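EH1AB1 (Metagenome, PDB 6I8F) hydrolyses esters, probably through a serine nucleophile, as an enzyme of the alpha/beta-hydrolase fold. Local coordinates at residues V45-V50 with A136-F141; R83-G88 with G92-L97; G301-T306 with L313-E318. All coordinates share one frame; numbering follows the deposited sequence.

The three contacts hold different corners of one alpha/beta-hydrolase fold. Interaction 1 ties helix 43-55 to the loop after strand 127-132, while interaction 2 lies within the chain it spans and joins two strands at one side of the sheet; their centres are 30 Å apart. Interaction 3, further along the chain, packs the loop 301-306 onto helix 310-327. Its nearest atoms come within about 8 Å of interaction 1 and about 7 Å of interaction 2, without touching either. Interaction 3 is the one most closely related to the probable active site: loop 301-306 directly follows H300, which with S175 and D270 probably forms the catalytic triad, and F302 lies near these residues without touching them.

Interaction 1: residues V45-V50 with A136-F141; sequences VGRKAV and APEHPF
R47 on helix 43-55 reaches across to the loop 136-141 and grips the carboxylate of E138 end-on. From CB the chain runs out with CG anti to the backbone N (chi1 167°) and CD continuing nearly straight, a slim spacer that bridges the 10.4 Å between the CA atoms of R47 and A136. It bends at chi3, and NE donates a hydrogen bond to the carbonyl O of V106. Beyond CZ, NH1 meets E138 OE2 at 2.7 Å and NH2 meets E138 OE1 at 2.7 Å, each oxygen on its syn side but out of the carboxylate plane, OE2 the more so. Both bonds are nearly straight and lie close to the guanidinium plane; the carboxylate, turned 33° from it, makes the fork twisted. NH2 also comes 2.9 Å from A136 O, just before the cis peptide to P137, whose CD lies obliquely beside the same nitrogen. Arginine suits this place because one flat group serves several oxygens at once. A leucine here would probably leave the E138 carboxylate without its charged mate and take the NE bond from V106 O. The clasp joins helix 43-55 to the loop linking strand 127-132 with helix 143-157, beside V106.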
ATOM      1  N   VAL A  45       7.273  23.227 -29.730  1.00 37.74           N
ATOM      2  CA  VAL A  45       8.729  23.265 -29.606  1.00 38.21           C
ATOM      3  C   VAL A  45       9.135  22.770 -28.213  1.00 37.41           C
ATOM      4  O   VAL A  45      10.026  21.922 -28.076  1.00 36.41           O
ATOM      5  CB  VAL A  45       9.269  24.687 -29.865  1.00 41.43           C
ATOM      6  CG1 VAL A  45      10.751  24.809 -29.538  1.00 40.99           C
ATOM      7  CG2 VAL A  45       8.994  25.128 -31.299  1.00 42.27           C
ATOM      8  N   GLY A  46       8.510  23.358 -27.192  1.00 34.57           N
ATOM      9  CA  GLY A  46       8.739  22.995 -25.812  1.00 33.94           C
ATOM     10  C   GLY A  46       8.418  21.530 -25.564  1.00 33.25           C
ATOM     11  O   GLY A  46       9.150  20.854 -24.847  1.00 32.27           O
ATOM     12  N   ARG A  47       7.315  21.057 -26.167  1.00 31.25           N
ATOM     13  CA  ARG A  47       6.863  19.678 -26.033  1.00 29.34           C
ATOM     14  C   ARG A  47       7.982  18.743 -26.504  1.00 30.08           C
ATOM     15  O   ARG A  47       8.352  17.813 -25.807  1.00 27.01           O
ATOM     16  CB  ARG A  47       5.567  19.451 -26.822  1.00 26.69           C
ATOM     17  CG  ARG A  47       5.182  17.989 -27.006  1.00 25.96           C
ATOM     18  CD  ARG A  47       3.925  17.815 -27.845  1.00 25.00           C
ATOM     19  NE  ARG A  47       2.830  18.586 -27.289  1.00 25.80           N
ATOM     20  CZ  ARG A  47       1.925  19.285 -27.983  1.00 26.07           C
ATOM     21  NH1 ARG A  47       2.025  19.448 -29.297  1.00 23.43           N
ATOM     22  NH2 ARG A  47       0.902  19.816 -27.334  1.00 25.74           N
ATOM     23  N   LYS A  48       8.510  19.020 -27.698  1.00 33.93           N
ATOM     24  CA  LYS A  48       9.456  18.146 -28.358  1.00 36.25           C
ATOM     25  C   LYS A  48      10.745  18.043 -27.534  1.00 34.95           C
ATOM     26  O   LYS A  48      11.309  16.951 -27.382  1.00 31.22           O
ATOM     27  CB  LYS A  48       9.736  18.664 -29.766  1.00 42.74           C
ATOM     28  CG  LYS A  48      10.358  17.635 -30.691  1.00 48.96           C
ATOM     29  CD  LYS A  48      10.084  17.907 -32.151  1.00 55.00           C
ATOM     30  CE  LYS A  48      11.174  17.358 -33.044  1.00 59.65           C
ATOM     31  NZ  LYS A  48      12.313  18.302 -33.134  1.00 61.63           N
ATOM     32  N   ALA A  49      11.182  19.180 -26.980  1.00 31.69           N
ATOM     33  CA  ALA A  49      12.410  19.263 -26.217  1.00 31.73           C
ATOM     34  C   ALA A  49      12.256  18.548 -24.867  1.00 31.17           C
ATOM     35  O   ALA A  49      13.123  17.776 -24.479  1.00 30.55           O
ATOM     36  CB  ALA A  49      12.794  20.706 -26.017  1.00 31.89           C
ATOM     37  N   VAL A  50      11.170  18.842 -24.140  1.00 29.39           N
ATOM     38  CA  VAL A  50      10.989  18.306 -22.804  1.00 28.36           C
ATOM     39  C   VAL A  50      10.678  16.802 -22.894  1.00 26.63           C
ATOM     40  O   VAL A  50      11.060  16.049 -22.000  1.00 27.37           O
ATOM     41  CB  VAL A  50       9.925  19.070 -21.998  1.00 29.56           C
ATOM     42  CG1 VAL A  50       9.683  18.428 -20.644  1.00 30.33           C
ATOM     43  CG2 VAL A  50      10.299  20.529 -21.806  1.00 31.49           C
ATOM     44  N   ALA A 136      -3.337  19.331 -25.303  1.00 21.70           N
ATOM     45  CA  ALA A 136      -3.420  20.795 -25.433  1.00 22.05           C
ATOM     46  C   ALA A 136      -2.026  21.340 -25.742  1.00 22.94           C
ATOM     47  O   ALA A 136      -1.041  20.703 -25.379  1.00 23.06           O
ATOM     48  CB  ALA A 136      -3.955  21.381 -24.147  1.00 22.27           C
ATOM     49  N   PRO A 137      -1.928  22.517 -26.385  1.00 23.74           N
ATOM     50  CA  PRO A 137      -3.039  23.416 -26.676  1.00 23.55           C
ATOM     51  C   PRO A 137      -3.910  23.031 -27.881  1.00 23.62           C
ATOM     52  O   PRO A 137      -4.998  23.567 -28.029  1.00 25.73           O
ATOM     53  CB  PRO A 137      -2.382  24.786 -26.941  1.00 23.54           C
ATOM     54  CG  PRO A 137      -0.982  24.445 -27.374  1.00 23.95           C
ATOM     55  CD  PRO A 137      -0.640  23.186 -26.602  1.00 23.35           C
ATOM     56  N   GLU A 138      -3.437  22.089 -28.704  1.00 23.09           N
ATOM     57  CA  GLU A 138      -4.072  21.760 -29.969  1.00 23.00           C
ATOM     58  C   GLU A 138      -5.488  21.235 -29.698  1.00 23.17           C
ATOM     59  O   GLU A 138      -6.428  21.543 -30.432  1.00 22.81           O
ATOM     60  CB  GLU A 138      -3.234  20.736 -30.743  1.00 23.30           C
ATOM     61  CG  GLU A 138      -1.876  21.248 -31.187  1.00 24.15           C
ATOM     62  CD  GLU A 138      -0.724  21.098 -30.199  1.00 26.15           C
ATOM     63  OE1 GLU A 138      -0.973  20.903 -28.992  1.00 25.86           O
ATOM     64  OE2 GLU A 138       0.439  21.194 -30.637  1.00 27.99           O
ATOM     65  N   HIS A 139      -5.622  20.427 -28.643  1.00 22.03           N
ATOM     66  CA  HIS A 139      -6.877  19.781 -28.293  1.00 23.23           C
ATOM     67  C   HIS A 139      -7.124  20.013 -26.805  1.00 23.79           C
ATOM     68  O   HIS A 139      -6.753  19.181 -25.965  1.00 21.91           O
ATOM     69  CB  HIS A 139      -6.815  18.291 -28.665  1.00 24.31           C
ATOM     70  CG  HIS A 139      -6.298  18.046 -30.040  1.00 25.00           C
ATOM     71  ND1 HIS A 139      -7.031  18.360 -31.166  1.00 23.52           N
ATOM     72  CD2 HIS A 139      -5.113  17.555 -30.472  1.00 26.00           C
ATOM     73  CE1 HIS A 139      -6.330  18.053 -32.239  1.00 25.49           C
ATOM     74  NE2 HIS A 139      -5.147  17.555 -31.840  1.00 25.53           N
ATOM     75  N   PRO A 140      -7.676  21.193 -26.441  1.00 23.50           N
ATOM     76  CA  PRO A 140      -7.796  21.583 -25.039  1.00 23.69           C
ATOM     77  C   PRO A 140      -8.918  20.814 -24.331  1.00 21.67           C
ATOM     78  O   PRO A 140      -9.659  20.088 -24.973  1.00 20.14           O
ATOM     79  CB  PRO A 140      -8.105  23.095 -25.092  1.00 24.50           C
ATOM     80  CG  PRO A 140      -8.698  23.330 -26.465  1.00 25.32           C
ATOM     81  CD  PRO A 140      -8.167  22.231 -27.359  1.00 24.76           C
ATOM     82  N   PHE A 141      -9.025  21.022 -23.016  1.00 22.81           N
ATOM     83  CA  PHE A 141     -10.130  20.481 -22.201  1.00 23.58           C
ATOM     84  C   PHE A 141     -11.438  20.701 -22.957  1.00 22.89           C
ATOM     85  O   PHE A 141     -11.686  21.819 -23.400  1.00 22.41           O
ATOM     86  CB  PHE A 141     -10.165  21.166 -20.830  1.00 23.15           C
ATOM     87  CG  PHE A 141     -11.314  20.738 -19.953  1.00 24.60           C
ATOM     88  CD1 PHE A 141     -12.526  21.423 -19.976  1.00 25.58           C
ATOM     89  CD2 PHE A 141     -11.189  19.652 -19.101  1.00 24.72           C
ATOM     90  CE1 PHE A 141     -13.588  21.024 -19.176  1.00 24.97           C
ATOM     91  CE2 PHE A 141     -12.255  19.245 -18.308  1.00 25.13           C
ATOM     92  CZ  PHE A 141     -13.449  19.937 -18.340  1.00 26.08           C
TER

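Interaction 2: residues R83-G88 with G92-L97; sequences RYRPLG and GLLPTL. With GOL (glycerol), chain I.
P86 and L94 meet in the close-packed half of this contact, where CD of the P86 ring lies 3.7 Å from L94 CD1. The same leucine methyl sits 3.6 Å above the guanidinium plane of R85, toward its rim, so one branch of L94 fills the corner between a proline ring and a flat cation. Both apolar residues are buried, and leucine suits the place because its methyl can lie against carbon and against the face of the guanidinium, leaving the N-H groups at the edge to polar partners. R85 gets there with CG anti to its own N (chi1 -178°) and an extended chain to NE, crossing L94 at about a right angle; NH2 bonds to E89 O.

The other half is loose and solvent-facing: G92 is exposed, R85 partly so, and no hydrogen bond joins the segments directly. R85 NH1 stands 3.8 Å from G92 O, and a glycerol, probably from the crystallisation liquor, bridges them instead: NH1 donates to its O3 at 3.2 Å, and its O1 donates to G92 O at 3.1 Å. R83 NH2 grips glycerol O2 at 2.8 Å in a nearly straight bond (171°).

Strands 78-85 and 94-100 are not sheet neighbours. Strand 127-132 runs between them, antiparallel to the first and parallel to the second, which gives the 1-2-4-3 strand order characteristic of the alpha/beta-hydrolase fold.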
ATOM      1  N   ARG A  83       0.855  -1.930 -25.950  1.00 19.49           N
ATOM      2  CA  ARG A  83       0.604  -3.007 -25.005  1.00 21.13           C
ATOM      3  C   ARG A  83       1.939  -3.632 -24.611  1.00 21.00           C
ATOM      4  O   ARG A  83       2.803  -3.867 -25.470  1.00 19.45           O
ATOM      5  CB  ARG A  83      -0.296  -4.103 -25.583  1.00 22.78           C
ATOM      6  CG  ARG A  83      -1.537  -3.577 -26.284  1.00 25.77           C
ATOM      7  CD  ARG A  83      -2.603  -4.644 -26.407  1.00 28.63           C
ATOM      8  NE  ARG A  83      -2.264  -5.637 -27.406  1.00 31.49           N
ATOM      9  CZ  ARG A  83      -2.583  -6.923 -27.341  1.00 34.17           C
ATOM     10  NH1 ARG A  83      -2.898  -7.485 -26.182  1.00 34.41           N
ATOM     11  NH2 ARG A  83      -2.569  -7.649 -28.443  1.00 33.67           N
ATOM     12  N   TYR A  84       2.085  -3.879 -23.307  1.00 19.16           N
ATOM     13  CA  TYR A  84       3.247  -4.517 -22.754  1.00 19.80           C
ATOM     14  C   TYR A  84       2.824  -5.817 -22.061  1.00 20.06           C
ATOM     15  O   TYR A  84       2.002  -5.794 -21.137  1.00 19.34           O
ATOM     16  CB  TYR A  84       3.920  -3.600 -21.738  1.00 19.18           C
ATOM     17  CG  TYR A  84       4.269  -2.217 -22.219  1.00 19.23           C
ATOM     18  CD1 TYR A  84       3.345  -1.177 -22.176  1.00 19.89           C
ATOM     19  CD2 TYR A  84       5.552  -1.923 -22.647  1.00 18.87           C
ATOM     20  CE1 TYR A  84       3.685   0.109 -22.570  1.00 18.77           C
ATOM     21  CE2 TYR A  84       5.904  -0.644 -23.047  1.00 18.61           C
ATOM     22  CZ  TYR A  84       4.974   0.380 -22.998  1.00 18.48           C
ATOM     23  OH  TYR A  84       5.339   1.641 -23.384  1.00 18.42           O
ATOM     24  N   ARG A  85       3.371  -6.939 -22.531  1.00 21.02           N
ATOM     25  CA  ARG A  85       3.114  -8.241 -21.941  1.00 21.99           C
ATOM     26  C   ARG A  85       4.233  -8.526 -20.949  1.00 20.84           C
ATOM     27  O   ARG A  85       5.407  -8.456 -21.317  1.00 20.93           O
ATOM     28  CB  ARG A  85       3.017  -9.297 -23.044  1.00 25.28           C
ATOM     29  CG  ARG A  85       2.708 -10.697 -22.537  1.00 29.96           C
ATOM     30  CD  ARG A  85       2.220 -11.613 -23.641  1.00 31.00           C
ATOM     31  NE  ARG A  85       1.719 -12.827 -23.046  1.00 34.31           N
ATOM     32  CZ  ARG A  85       0.456 -13.062 -22.694  1.00 32.91           C
ATOM     33  NH1 ARG A  85      -0.539 -12.310 -23.139  1.00 30.55           N
ATOM     34  NH2 ARG A  85       0.211 -14.088 -21.899  1.00 32.39           N
ATOM     35  N   PRO A  86       3.915  -8.845 -19.675  1.00 20.57           N
ATOM     36  CA  PRO A  86       4.942  -9.096 -18.663  1.00 21.37           C
ATOM     37  C   PRO A  86       5.800 -10.334 -18.988  1.00 23.05           C
ATOM     38  O   PRO A  86       5.283 -11.327 -19.492  1.00 22.20           O
ATOM     39  CB  PRO A  86       4.160  -9.330 -17.360  1.00 21.13           C
ATOM     40  CG  PRO A  86       2.738  -9.643 -17.790  1.00 20.76           C
ATOM     41  CD  PRO A  86       2.548  -9.029 -19.157  1.00 20.22           C
ATOM     42  N   LEU A  87       7.101 -10.252 -18.703  1.00 25.60           N
ATOM     43  CA  LEU A  87       7.979 -11.418 -18.744  1.00 29.64           C
ATOM     44  C   LEU A  87       7.365 -12.562 -17.940  1.00 32.09           C
ATOM     45  O   LEU A  87       6.922 -12.357 -16.813  1.00 32.63           O
ATOM     46  CB  LEU A  87       9.326 -11.069 -18.123  1.00 30.79           C
ATOM     47  CG  LEU A  87      10.332 -10.385 -19.031  1.00 31.96           C
ATOM     48  CD1 LEU A  87      11.651 -10.222 -18.284  1.00 31.53           C
ATOM     49  CD2 LEU A  87      10.531 -11.166 -20.323  1.00 31.94           C
ATOM     50  N   GLY A  88       7.345 -13.754 -18.554  1.00 37.59           N
ATOM     51  CA  GLY A  88       7.098 -15.011 -17.859  1.00 39.43           C
ATOM     52  C   GLY A  88       5.633 -15.407 -17.814  1.00 43.44           C
ATOM     53  O   GLY A  88       5.338 -16.543 -17.445  1.00 46.67           O
ATOM     54  N   GLY A  92      -3.630 -16.322 -21.529  1.00 33.06           N
ATOM     55  CA  GLY A  92      -4.218 -15.619 -22.657  1.00 33.27           C
ATOM     56  C   GLY A  92      -4.701 -14.230 -22.255  1.00 33.74           C
ATOM     57  O   GLY A  92      -4.187 -13.203 -22.729  1.00 37.95           O
ATOM     58  N   LEU A  93      -5.690 -14.205 -21.361  1.00 30.03           N
ATOM     59  CA  LEU A  93      -6.315 -12.972 -20.900  1.00 28.09           C
ATOM     60  C   LEU A  93      -5.659 -12.560 -19.580  1.00 27.01           C
ATOM     61  O   LEU A  93      -5.726 -13.289 -18.602  1.00 27.94           O
ATOM     62  CB  LEU A  93      -7.818 -13.194 -20.726  1.00 27.87           C
ATOM     63  CG  LEU A  93      -8.565 -13.666 -21.974  1.00 28.70           C
ATOM     64  CD1 LEU A  93     -10.036 -13.916 -21.656  1.00 28.82           C
ATOM     65  CD2 LEU A  93      -8.414 -12.669 -23.113  1.00 27.74           C
ATOM     66  N   LEU A  94      -5.001 -11.400 -19.573  1.00 23.76           N
ATOM     67  CA  LEU A  94      -4.291 -10.947 -18.390  1.00 22.51           C
ATOM     68  C   LEU A  94      -5.081  -9.841 -17.713  1.00 20.56           C
ATOM     69  O   LEU A  94      -5.702  -9.012 -18.382  1.00 20.15           O
ATOM     70  CB  LEU A  94      -2.906 -10.426 -18.780  1.00 23.78           C
ATOM     71  CG  LEU A  94      -1.902 -11.485 -19.209  1.00 24.26           C
ATOM     72  CD1 LEU A  94      -0.642 -10.829 -19.740  1.00 23.73           C
ATOM     73  CD2 LEU A  94      -1.575 -12.422 -18.052  1.00 24.43           C
ATOM     74  N   PRO A  95      -4.999  -9.744 -16.371  1.00 20.15           N
ATOM     75  CA  PRO A  95      -5.387  -8.519 -15.688  1.00 19.44           C
ATOM     76  C   PRO A  95      -4.558  -7.415 -16.369  1.00 18.97           C
ATOM     77  O   PRO A  95      -3.407  -7.644 -16.742  1.00 16.93           O
ATOM     78  CB  PRO A  95      -5.037  -8.720 -14.205  1.00 20.60           C
ATOM     79  CG  PRO A  95      -4.574 -10.170 -14.082  1.00 21.42           C
ATOM     80  CD  PRO A  95      -4.380 -10.730 -15.475  1.00 21.26           C
ATOM     81  N   THR A  96      -5.169  -6.249 -16.567  1.00 18.67           N
ATOM     82  CA  THR A  96      -4.639  -5.246 -17.482  1.00 19.30           C
ATOM     83  C   THR A  96      -4.779  -3.859 -16.850  1.00 18.56           C
ATOM     84  O   THR A  96      -5.843  -3.511 -16.354  1.00 18.93           O
ATOM     85  CB  THR A  96      -5.355  -5.305 -18.841  1.00 18.28           C
ATOM     86  OG1 THR A  96      -5.068  -6.565 -19.453  1.00 18.08           O
ATOM     87  CG2 THR A  96      -4.941  -4.185 -19.769  1.00 18.33           C
ATOM     88  N   LEU A  97      -3.697  -3.083 -16.902  1.00 18.00           N
ATOM     89  CA  LEU A  97      -3.703  -1.693 -16.469  1.00 17.71           C
ATOM     90  C   LEU A  97      -3.690  -0.790 -17.702  1.00 17.69           C
ATOM     91  O   LEU A  97      -2.715  -0.796 -18.460  1.00 17.65           O
ATOM     92  CB  LEU A  97      -2.473  -1.431 -15.598  1.00 18.17           C
ATOM     93  CG  LEU A  97      -2.192   0.036 -15.257  1.00 18.52           C
ATOM     94  CD1 LEU A  97      -3.351   0.658 -14.503  1.00 19.10           C
ATOM     95  CD2 LEU A  97      -0.913   0.162 -14.446  1.00 18.89           C
TER
HETATM   96  C1  GOL I 407      -3.056 -11.362 -26.058  1.00 56.08           C
HETATM   97  O1  GOL I 407      -2.626 -12.537 -25.371  1.00 64.16           O
HETATM   98  C2  GOL I 407      -2.248 -11.229 -27.329  1.00 53.56           C
HETATM   99  O2  GOL I 407      -3.003 -10.391 -28.207  1.00 53.32           O
HETATM  100  C3  GOL I 407      -0.841 -10.653 -27.125  1.00 53.85           C
HETATM  101  O3  GOL I 407      -0.405 -10.455 -25.769  1.00 52.04           O

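Interaction 3: residues G301-T306 with L313-E318; sequences GFFSLT and LKANDE
F303 and A315 bring their CA atoms within 6.3 Å, and T306 and L313 within 5.9 Å, where the loop 301-306 lies against helix 310-327. In this alpha/beta-hydrolase fold the loop directly follows the probable catalytic histidine and leads into the C-terminal helix. It coils on itself, S304 N bonding back to G301 O. Segment 313-318 is regular helix, with D317 N bonded to L313 O. G301 has a positive phi at which a side chain would jam against the preceding carbonyl, so glycine fits there.

A315, small enough to let the loop come close, sets its CB 3.5 Å from F302 CE2 and beside the F303 ring. N316 carries the polar link: CG lies anti to the carbonyl carbon (chi1 -69°), which swings the amide toward the loop, where ND2 donates to F303 O at 2.9 Å, on a lone pair in the carbonyl plane (158° at the hydrogen). The same ND2 lies 3.3 Å above the centre of the F303 ring, the amide standing nearly upright on it at 83°. The bond to F303 O and the water on OD1 help set how the amide is turned.

T306 CB presses tightly on L313 CD2 at 3.5 Å. Its OG1 is bonded to A59 N, and that water joins it to the other end of the N316 amide, 2.7 Å from T306 OG1 and donating to N316 OD1 at 2.6 Å.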
ATOM      1  N   GLY A 301       7.016  13.925 -10.111  1.00 19.76           N
ATOM      2  CA  GLY A 301       7.672  13.393 -11.312  1.00 18.15           C
ATOM      3  C   GLY A 301       8.544  12.180 -11.041  1.00 17.47           C
ATOM      4  O   GLY A 301       8.944  11.510 -11.983  1.00 16.93           O
ATOM      5  N   PHE A 302       8.840  11.878  -9.765  1.00 17.49           N
ATOM      6  CA  PHE A 302       9.876  10.892  -9.421  1.00 18.00           C
ATOM      7  C   PHE A 302       9.538   9.485  -9.950  1.00 18.64           C
ATOM      8  O   PHE A 302      10.431   8.680 -10.128  1.00 18.92           O
ATOM      9  CB  PHE A 302      10.136  10.872  -7.912  1.00 18.70           C
ATOM     10  CG  PHE A 302       9.175  10.072  -7.062  1.00 17.83           C
ATOM     11  CD1 PHE A 302       7.941  10.584  -6.690  1.00 18.42           C
ATOM     12  CD2 PHE A 302       9.540   8.827  -6.572  1.00 17.94           C
ATOM     13  CE1 PHE A 302       7.078   9.849  -5.885  1.00 18.01           C
ATOM     14  CE2 PHE A 302       8.678   8.094  -5.769  1.00 17.65           C
ATOM     15  CZ  PHE A 302       7.451   8.612  -5.417  1.00 18.03           C
ATOM     16  N   PHE A 303       8.249   9.203 -10.182  1.00 20.04           N
ATOM     17  CA  PHE A 303       7.740   7.878 -10.596  1.00 20.05           C
ATOM     18  C   PHE A 303       8.314   7.503 -11.964  1.00 19.57           C
ATOM     19  O   PHE A 303       8.466   6.324 -12.271  1.00 19.41           O
ATOM     20  CB  PHE A 303       6.204   7.877 -10.630  1.00 19.86           C
ATOM     21  CG  PHE A 303       5.516   6.530 -10.691  1.00 18.67           C
ATOM     22  CD1 PHE A 303       4.911   6.097 -11.860  1.00 19.20           C
ATOM     23  CD2 PHE A 303       5.400   5.734  -9.563  1.00 18.38           C
ATOM     24  CE1 PHE A 303       4.244   4.881 -11.915  1.00 18.84           C
ATOM     25  CE2 PHE A 303       4.721   4.524  -9.610  1.00 18.18           C
ATOM     26  CZ  PHE A 303       4.146   4.096 -10.789  1.00 19.02           C
ATOM     27  N   SER A 304       8.613   8.510 -12.788  1.00 19.24           N
ATOM     28  CA  SER A 304       9.148   8.252 -14.109  1.00 20.13           C
ATOM     29  C   SER A 304      10.535   8.874 -14.309  1.00 19.96           C
ATOM     30  O   SER A 304      11.109   8.666 -15.354  1.00 20.03           O
ATOM     31  CB  SER A 304       8.184   8.696 -15.175  1.00 19.83           C
ATOM     32  OG  SER A 304       7.952  10.085 -15.084  1.00 20.37           O
ATOM     33  N   LEU A 305      11.083   9.574 -13.310  1.00 21.06           N
ATOM     34  CA  LEU A 305      12.460  10.112 -13.392  1.00 22.28           C
ATOM     35  C   LEU A 305      13.455   9.109 -12.808  1.00 21.56           C
ATOM     36  O   LEU A 305      14.372   9.479 -12.064  1.00 22.88           O
ATOM     37  CB  LEU A 305      12.544  11.451 -12.657  1.00 23.26           C
ATOM     38  CG  LEU A 305      11.873  12.615 -13.371  1.00 24.68           C
ATOM     39  CD1 LEU A 305      11.646  13.777 -12.410  1.00 25.94           C
ATOM     40  CD2 LEU A 305      12.697  13.059 -14.570  1.00 25.36           C
ATOM     41  N   THR A 306      13.318   7.846 -13.219  1.00 21.34           N
ATOM     42  CA  THR A 306      13.937   6.743 -12.519  1.00 20.15           C
ATOM     43  C   THR A 306      15.401   6.552 -12.938  1.00 21.01           C
ATOM     44  O   THR A 306      16.071   5.695 -12.391  1.00 22.82           O
ATOM     45  CB  THR A 306      13.069   5.494 -12.683  1.00 20.12           C
ATOM     46  OG1 THR A 306      12.741   5.333 -14.062  1.00 18.51           O
ATOM     47  CG2 THR A 306      11.803   5.597 -11.860  1.00 20.54           C
ATOM     48  N   LEU A 313      11.914   3.903  -8.688  1.00 16.74           N
ATOM     49  CA  LEU A 313      11.841   2.470  -8.983  1.00 18.28           C
ATOM     50  C   LEU A 313      11.146   1.726  -7.831  1.00 18.62           C
ATOM     51  O   LEU A 313      10.381   0.798  -8.071  1.00 18.92           O
ATOM     52  CB  LEU A 313      13.246   1.918  -9.222  1.00 18.62           C
ATOM     53  CG  LEU A 313      13.971   2.486 -10.440  1.00 19.07           C
ATOM     54  CD1 LEU A 313      15.392   1.945 -10.498  1.00 19.44           C
ATOM     55  CD2 LEU A 313      13.228   2.174 -11.736  1.00 19.15           C
ATOM     56  N   LYS A 314      11.431   2.133  -6.592  1.00 18.90           N
ATOM     57  CA  LYS A 314      10.747   1.581  -5.427  1.00 20.94           C
ATOM     58  C   LYS A 314       9.238   1.838  -5.545  1.00 19.35           C
ATOM     59  O   LYS A 314       8.467   0.925  -5.307  1.00 18.04           O
ATOM     60  CB  LYS A 314      11.323   2.166  -4.136  1.00 24.34           C
ATOM     61  CG  LYS A 314      12.779   1.806  -3.875  1.00 28.89           C
ATOM     62  CD  LYS A 314      12.978   0.794  -2.767  1.00 35.52           C
ATOM     63  CE  LYS A 314      14.248  -0.020  -2.928  1.00 39.01           C
ATOM     64  NZ  LYS A 314      15.441   0.861  -2.986  1.00 42.59           N
ATOM     65  N   ALA A 315       8.847   3.063  -5.955  1.00 17.57           N
ATOM     66  CA  ALA A 315       7.443   3.451  -6.117  1.00 16.77           C
ATOM     67  C   ALA A 315       6.774   2.644  -7.237  1.00 16.43           C
ATOM     68  O   ALA A 315       5.621   2.201  -7.068  1.00 15.62           O
ATOM     69  CB  ALA A 315       7.312   4.924  -6.376  1.00 16.54           C
ATOM     70  N   ASN A 316       7.477   2.497  -8.368  1.00 16.24           N
ATOM     71  CA  ASN A 316       7.065   1.621  -9.478  1.00 16.77           C
ATOM     72  C   ASN A 316       6.710   0.239  -8.916  1.00 17.20           C
ATOM     73  O   ASN A 316       5.599  -0.271  -9.117  1.00 16.80           O
ATOM     74  CB  ASN A 316       8.149   1.457 -10.553  1.00 16.23           C
ATOM     75  CG  ASN A 316       8.445   2.686 -11.397  1.00 17.62           C
ATOM     76  OD1 ASN A 316       9.428   2.683 -12.152  1.00 17.56           O
ATOM     77  ND2 ASN A 316       7.626   3.728 -11.297  1.00 15.15           N
ATOM     78  N   ASP A 317       7.672  -0.359  -8.204  1.00 17.31           N
ATOM     79  CA  ASP A 317       7.544  -1.727  -7.692  1.00 17.81           C
ATOM     80  C   ASP A 317       6.377  -1.824  -6.694  1.00 17.96           C
ATOM     81  O   ASP A 317       5.645  -2.817  -6.689  1.00 16.70           O
ATOM     82  CB  ASP A 317       8.872  -2.202  -7.095  1.00 18.62           C
ATOM     83  CG  ASP A 317       9.974  -2.311  -8.138  1.00 20.85           C
ATOM     84  OD1 ASP A 317       9.666  -2.149  -9.349  1.00 22.20           O
ATOM     85  OD2 ASP A 317      11.139  -2.521  -7.747  1.00 22.72           O
ATOM     86  N   GLU A 318       6.206  -0.808  -5.833  1.00 17.38           N
ATOM     87  CA  GLU A 318       5.110  -0.827  -4.853  1.00 17.66           C
ATOM     88  C   GLU A 318       3.740  -0.740  -5.554  1.00 16.75           C
ATOM     89  O   GLU A 318       2.819  -1.477  -5.227  1.00 16.77           O
ATOM     90  CB  GLU A 318       5.248   0.296  -3.824  1.00 17.80           C
ATOM     91  CG  GLU A 318       4.123   0.271  -2.818  1.00 18.69           C
ATOM     92  CD  GLU A 318       4.254   1.179  -1.611  1.00 20.26           C
ATOM     93  OE1 GLU A 318       5.227   1.971  -1.534  1.00 21.82           O
ATOM     94  OE2 GLU A 318       3.357   1.100  -0.764  1.00 21.20           O
TER
HETATM   95  O   HOH W   1      10.573   3.741 -14.208  1.00 15.87           O